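Local coordinates for KaiC-like domain-containing protein (Pyrococcus horikoshii, PDB 3BS4) that is of unknown function but carries a KaiC-like domain, probably of the RecA-type ATPase fold, and crystallised with an unidentified peptide bound, at residues Tyr40-Lys45 / Phe144-Ser149; Lys47-Val52 / Glu137-Tyr142. All coordinates share one frame; numbering follows the deposited sequence. Where two conformers were deposited one is given.

Contact 1. Residues Tyr40-Lys45 / Phe144-Ser149; sequences YILSRK and FAISMS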
loop_
_atom_site.group_PDB
_atom_site.type_symbol
_atom_site.label_atom_id
_atom_site.label_comp_id
_atom_site.label_asym_id
_atom_site.label_seq_id
_atom_site.Cartn_x
_atom_site.Cartn_y
_atom_site.Cartn_z
ATOM N N TYR A 40 -2.985 -6.619 -7.626
ATOM C CA TYR A 40 -4.187 -7.434 -7.725
ATOM C C TYR A 40 -5.167 -7.150 -6.589
ATOM O O TYR A 40 -6.348 -6.900 -6.830
ATOM C CB TYR A 40 -3.811 -8.912 -7.771
ATOM C CG TYR A 40 -5.015 -9.810 -7.841
ATOM C CD1 TYR A 40 -5.673 -10.019 -9.052
ATOM C CD2 TYR A 40 -5.512 -10.427 -6.685
ATOM C CE1 TYR A 40 -6.793 -10.833 -9.115
ATOM C CE2 TYR A 40 -6.642 -11.257 -6.739
ATOM C CZ TYR A 40 -7.269 -11.444 -7.966
ATOM O OH TYR A 40 -8.392 -12.246 -8.032
ATOM N N ILE A 41 -4.673 -7.173 -5.356
ATOM C CA ILE A 41 -5.496 -6.870 -4.190
ATOM C C ILE A 41 -6.146 -5.490 -4.315
ATOM O O ILE A 41 -7.356 -5.343 -4.106
ATOM C CB ILE A 41 -4.673 -6.996 -2.896
ATOM C CG1 ILE A 41 -4.240 -8.456 -2.704
ATOM C CG2 ILE A 41 -5.475 -6.501 -1.682
ATOM C CD1 ILE A 41 -3.297 -8.679 -1.535
ATOM N N LEU A 42 -5.339 -4.492 -4.668
ATOM C CA LEU A 42 -5.825 -3.128 -4.875
ATOM C C LEU A 42 -6.959 -3.091 -5.913
ATOM O O LEU A 42 -8.025 -2.494 -5.673
ATOM C CB LEU A 42 -4.658 -2.246 -5.349
ATOM C CG LEU A 42 -4.902 -0.811 -5.835
ATOM C CD1 LEU A 42 -5.713 -0.043 -4.848
ATOM C CD2 LEU A 42 -3.560 -0.113 -6.069
ATOM N N SER A 43 -6.737 -3.750 -7.051
ATOM C CA SER A 43 -7.745 -3.769 -8.106
ATOM C C SER A 43 -9.051 -4.399 -7.598
ATOM O O SER A 43 -10.147 -3.938 -7.952
ATOM C CB SER A 43 -7.227 -4.499 -9.348
ATOM O OG SER A 43 -7.186 -5.900 -9.153
ATOM N N ARG A 44 -8.949 -5.420 -6.754
ATOM C CA ARG A 44 -10.143 -6.096 -6.237
ATOM C C ARG A 44 -10.902 -5.224 -5.244
ATOM O O ARG A 44 -12.129 -5.241 -5.231
ATOM C CB ARG A 44 -9.786 -7.437 -5.596
ATOM C CG ARG A 44 -9.314 -8.483 -6.595
ATOM C CD ARG A 44 -10.464 -9.381 -7.017
ATOM N NE ARG A 44 -11.042 -10.058 -5.853
ATOM C CZ ARG A 44 -11.813 -11.142 -5.910
ATOM N NH1 ARG A 44 -12.103 -11.699 -7.080
ATOM N NH2 ARG A 44 -12.286 -11.677 -4.791
ATOM N N LYS A 45 -10.180 -4.454 -4.428
ATOM C CA LYS A 45 -10.845 -3.573 -3.464
ATOM C C LYS A 45 -11.578 -2.446 -4.193
ATOM O O LYS A 45 -12.685 -2.056 -3.789
ATOM C CB LYS A 45 -9.853 -3.010 -2.431
ATOM C CG LYS A 45 -9.169 -4.079 -1.588
ATOM C CD LYS A 45 -10.186 -4.937 -0.858
ATOM C CE LYS A 45 -9.560 -5.804 0.224
ATOM N NZ LYS A 45 -10.575 -6.736 0.812
ATOM N N PHE A 144 -3.014 2.320 0.329
ATOM C CA PHE A 144 -1.873 1.611 -0.273
ATOM C C PHE A 144 -0.726 2.572 -0.415
ATOM O O PHE A 144 -0.931 3.660 -0.965
ATOM C CB PHE A 144 -2.255 1.078 -1.654
ATOM C CG PHE A 144 -3.292 -0.013 -1.604
ATOM C CD1 PHE A 144 -2.909 -1.345 -1.668
ATOM C CD2 PHE A 144 -4.649 0.289 -1.461
ATOM C CE1 PHE A 144 -3.850 -2.369 -1.592
ATOM C CE2 PHE A 144 -5.609 -0.739 -1.385
ATOM C CZ PHE A 144 -5.205 -2.065 -1.453
ATOM N N ALA A 145 0.463 2.211 0.083
ATOM C CA ALA A 145 1.665 3.055 -0.117
ATOM C C ALA A 145 2.655 2.322 -1.024
ATOM O O ALA A 145 3.222 1.290 -0.622
ATOM C CB ALA A 145 2.330 3.394 1.233
ATOM N N ILE A 146 2.828 2.872 -2.233
ATOM C CA ILE A 146 3.585 2.214 -3.284
ATOM C C ILE A 146 4.723 3.132 -3.738
ATOM O O ILE A 146 4.518 4.039 -4.542
ATOM C CB ILE A 146 2.698 1.835 -4.496
ATOM C CG1 ILE A 146 1.423 1.100 -4.043
ATOM C CG2 ILE A 146 3.503 0.995 -5.485
ATOM C CD1 ILE A 146 0.354 0.948 -5.115
ATOM N N SER A 147 5.925 2.937 -3.196
ATOM C CA SER A 147 6.271 1.981 -2.161
ATOM C C SER A 147 7.169 2.607 -1.129
ATOM O O SER A 147 7.734 3.688 -1.368
ATOM C CB SER A 147 7.200 0.924 -2.807
ATOM O OG SER A 147 6.537 0.271 -3.886
ATOM N N MET A 148 7.238 2.040 0.065
ATOM C CA MET A 148 7.640 2.787 1.240
ATOM C C MET A 148 9.192 2.794 1.036
ATOM O O MET A 148 9.916 3.682 1.515
ATOM C CB MET A 148 7.330 2.003 2.510
ATOM C CG MET A 148 5.861 2.098 2.933
ATOM S SD MET A 148 5.344 3.788 3.357
ATOM C CE MET A 148 6.313 3.987 4.892
ATOM N N SER A 149 9.714 1.810 0.291
ATOM C CA SER A 149 11.140 1.761 -0.059
ATOM C C SER A 149 11.571 2.966 -0.912
ATOM O O SER A 149 12.757 3.326 -0.953
ATOM C CB SER A 149 11.477 0.417 -0.763
ATOM O OG SER A 149 10.536 0.140 -1.797
#
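L42 and F144 meet where a helix lies against a parallel sheet, the recurring layer of alpha/beta folds such as the RecA-like domains to which KaiC belongs. Helix 34-47 is the connecting helix of a beta-alpha-beta crossover between strands 22-27 and 51-56, and it packs across strand 141-146. The tight part lies over one face of the F144 ring. In L42, chi1 of 171° carries CG, anti to the backbone N, off the helix toward the ring, and chi2 of 51° sets CD1 over that face, 3.8 Å from the ring centroid and 23° off the normal. This is a CH-pi contact displaced toward the rim, where CD1 comes to 3.5 Å from F144 CE2. The helix backbone itself presses close at the far tip of the ring, L42 CA being 3.6 Å from F144 CZ. V52 and M54 of strand 51-56 also touch L42, while F186 of strand 184-190 stacks with F144. An alanine in place of F144 would probably leave L42 CD1 without its aromatic partner and open a gap between helix and sheet. The looser part is the ring's edge, which I41 and K45 approach near its plane without close packing. K45 contributes aliphatic carbon there; its NZ reaches on to a salt bridge with E6. On the helix, Y40 and R44 are partly exposed. I41 CG2 stays 4.4 Å from F144 CE1, and K45 CG is equally far from F144 CZ.

Contact 2. Residues Lys47-Val52 / Glu137-Tyr142; sequences KSDNLV and EGRELY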
loop_
_atom_site.group_PDB
_atom_site.type_symbol
_atom_site.label_atom_id
_atom_site.label_comp_id
_atom_site.label_asym_id
_atom_site.label_seq_id
_atom_site.Cartn_x
_atom_site.Cartn_y
_atom_site.Cartn_z
ATOM N N LYS A 47 -12.696 -2.653 -7.387
ATOM C CA LYS A 47 -13.793 -3.234 -8.187
ATOM C C LYS A 47 -14.975 -3.636 -7.321
ATOM O O LYS A 47 -16.093 -3.786 -7.831
ATOM C CB LYS A 47 -13.313 -4.442 -9.000
ATOM C CG LYS A 47 -12.530 -4.075 -10.210
ATOM C CD LYS A 47 -11.918 -5.330 -10.814
ATOM C CE LYS A 47 -11.175 -5.032 -12.076
ATOM N NZ LYS A 47 -10.494 -6.264 -12.573
ATOM N N SER A 48 -14.736 -3.804 -6.023
ATOM C CA SER A 48 -15.784 -4.144 -5.066
ATOM C C SER A 48 -16.407 -2.900 -4.415
ATOM O O SER A 48 -17.077 -2.994 -3.378
ATOM C CB SER A 48 -15.237 -5.102 -4.007
ATOM O OG SER A 48 -14.831 -6.314 -4.606
ATOM N N ASP A 49 -16.171 -1.741 -5.023
ATOM C CA ASP A 49 -16.770 -0.456 -4.623
ATOM C C ASP A 49 -16.384 0.024 -3.221
ATOM O O ASP A 49 -17.204 0.575 -2.498
ATOM C CB ASP A 49 -18.306 -0.490 -4.782
ATOM C CG ASP A 49 -18.927 0.899 -4.836
ATOM O OD1 ASP A 49 -18.413 1.764 -5.578
ATOM O OD2 ASP A 49 -19.950 1.121 -4.150
ATOM N N ASN A 50 -15.133 -0.200 -2.828
ATOM C CA ASN A 50 -14.633 0.347 -1.570
ATOM C C ASN A 50 -13.944 1.670 -1.824
ATOM O O ASN A 50 -13.757 2.051 -2.973
ATOM C CB ASN A 50 -13.666 -0.655 -0.928
ATOM C CG ASN A 50 -14.384 -1.887 -0.451
ATOM O OD1 ASN A 50 -15.174 -1.820 0.483
ATOM N ND2 ASN A 50 -14.138 -3.019 -1.109
ATOM N N LEU A 51 -13.584 2.374 -0.755
ATOM C CA LEU A 51 -12.817 3.605 -0.894
ATOM C C LEU A 51 -11.336 3.278 -0.783
ATOM O O LEU A 51 -10.958 2.468 0.051
ATOM C CB LEU A 51 -13.207 4.597 0.186
ATOM C CG LEU A 51 -14.694 4.993 0.204
ATOM C CD1 LEU A 51 -14.912 5.973 1.332
ATOM C CD2 LEU A 51 -15.166 5.553 -1.134
ATOM N N VAL A 52 -10.522 3.893 -1.632
ATOM C CA VAL A 52 -9.094 3.581 -1.643
ATOM C C VAL A 52 -8.323 4.876 -1.706
ATOM O O VAL A 52 -8.635 5.741 -2.522
ATOM C CB VAL A 52 -8.754 2.679 -2.841
ATOM C CG1 VAL A 52 -7.233 2.494 -2.981
ATOM C CG2 VAL A 52 -9.461 1.315 -2.700
ATOM N N GLU A 137 -20.369 5.128 4.232
ATOM C CA GLU A 137 -21.482 4.237 4.539
ATOM C C GLU A 137 -21.497 2.996 3.656
ATOM O O GLU A 137 -21.566 3.101 2.442
ATOM C CB GLU A 137 -22.797 5.006 4.413
ATOM C CG GLU A 137 -24.036 4.124 4.258
ATOM C CD GLU A 137 -24.346 3.319 5.505
ATOM O OE1 GLU A 137 -24.255 3.885 6.621
ATOM O OE2 GLU A 137 -24.688 2.118 5.361
ATOM N N GLY A 138 -21.412 1.823 4.290
ATOM C CA GLY A 138 -21.465 0.539 3.589
ATOM C C GLY A 138 -20.188 0.177 2.846
ATOM O O GLY A 138 -20.156 -0.802 2.100
ATOM N N ARG A 139 -19.139 0.973 3.056
ATOM C CA ARG A 139 -17.848 0.757 2.401
ATOM C C ARG A 139 -16.745 0.574 3.416
ATOM O O ARG A 139 -16.875 0.962 4.580
ATOM C CB ARG A 139 -17.489 1.930 1.485
ATOM C CG ARG A 139 -18.326 1.962 0.250
ATOM C CD ARG A 139 -17.896 3.040 -0.718
ATOM N NE ARG A 139 -18.800 3.034 -1.860
ATOM C CZ ARG A 139 -19.947 3.706 -1.902
ATOM N NH1 ARG A 139 -20.298 4.486 -0.884
ATOM N NH2 ARG A 139 -20.736 3.608 -2.975
ATOM N N GLU A 140 -15.674 -0.079 2.971
ATOM C CA GLU A 140 -14.424 -0.090 3.712
ATOM C C GLU A 140 -13.444 0.887 3.066
ATOM O O GLU A 140 -13.506 1.132 1.860
ATOM C CB GLU A 140 -13.832 -1.501 3.756
ATOM C CG GLU A 140 -14.575 -2.451 4.685
ATOM C CD GLU A 140 -14.534 -2.032 6.145
ATOM O OE1 GLU A 140 -13.569 -1.354 6.578
ATOM O OE2 GLU A 140 -15.483 -2.392 6.882
ATOM N N LEU A 141 -12.558 1.452 3.892
ATOM C CA LEU A 141 -11.481 2.321 3.420
ATOM C C LEU A 141 -10.162 1.568 3.479
ATOM O O LEU A 141 -9.815 0.970 4.507
ATOM C CB LEU A 141 -11.378 3.597 4.264
ATOM C CG LEU A 141 -10.221 4.560 3.967
ATOM C CD1 LEU A 141 -10.278 5.127 2.542
ATOM C CD2 LEU A 141 -10.177 5.685 5.012
ATOM N N TYR A 142 -9.446 1.595 2.366
ATOM C CA TYR A 142 -8.129 0.962 2.304
ATOM C C TYR A 142 -7.116 1.998 1.887
ATOM O O TYR A 142 -7.436 2.874 1.096
ATOM C CB TYR A 142 -8.125 -0.158 1.272
ATOM C CG TYR A 142 -9.014 -1.301 1.659
ATOM C CD1 TYR A 142 -8.560 -2.292 2.526
ATOM C CD2 TYR A 142 -10.325 -1.392 1.168
ATOM C CE1 TYR A 142 -9.393 -3.364 2.896
ATOM C CE2 TYR A 142 -11.152 -2.442 1.541
ATOM C CZ TYR A 142 -10.686 -3.423 2.391
ATOM O OH TYR A 142 -11.504 -4.480 2.739
HETATM O O HOH W 1 -14.047 -4.701 2.034
#
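R139 meets D49 with CG anti to its own carbonyl carbon (chi1 -72°) and an extended chain from CG to NE, while D49 turns CG anti to its backbone N (chi1 -161°). The resulting salt bridge runs from R139 NH2 to the syn side of D49 OD2 at 2.9 Å, with carboxylate and guanidinium planes 80° apart. R139 NE adds only weak bonds, to D49 OD2 and to D49 O. The other carboxylate oxygen, OD1, pairs with R83, so D49 sits between two arginines whose mutual repulsion it probably screens. Its positive phi suits the C-prime place of the Schellman motif that ends helix 34-47. Next along the chain, N50 OD1 takes the N-H of E140 at 3.1 Å, a side chain bonding to backbone just ahead of the strand pairing. That pairing is parallel: L51 N donates to E140 O, and L51 O accepts from Y142 N, both at 2.9 Å. N50 CB lies at the edge of the Y142 ring, in its plane; a water 2.6 Å from Y142 OH, which also hydrogen-bonds K45 NZ, reaches N50 OD1 only weakly. The two strands are neighbours in the central sheet, flanked by strands 84-87 and 184-190. V52 faces L42 and L46 of helix 34-47, whereas L51 and L141 pack on W130 of helix 115-132.

Contacts 1 and 2 share strand 141-146, their centres 14 Å apart: helix 34-47 lies on that strand in contact 1, and the chain then turns back into strand 51-56, which pairs with the start of strand 141-146 in contact 2. V52 joins them, its CG1 lying 3.5 Å from L42 CD1 and 3.7 Å from F144 CD2. At the turn, K45 O is 3.2 Å from N50 ND2, a probable hydrogen bond, and K45 NZ hydrogen-bonds Y142 OH at 3.1 Å. The bound peptide packs an aromatic side chain on L141, within contact 2, and a polar one on M148, which follows the strand and takes no part in the helix packing of contact 1.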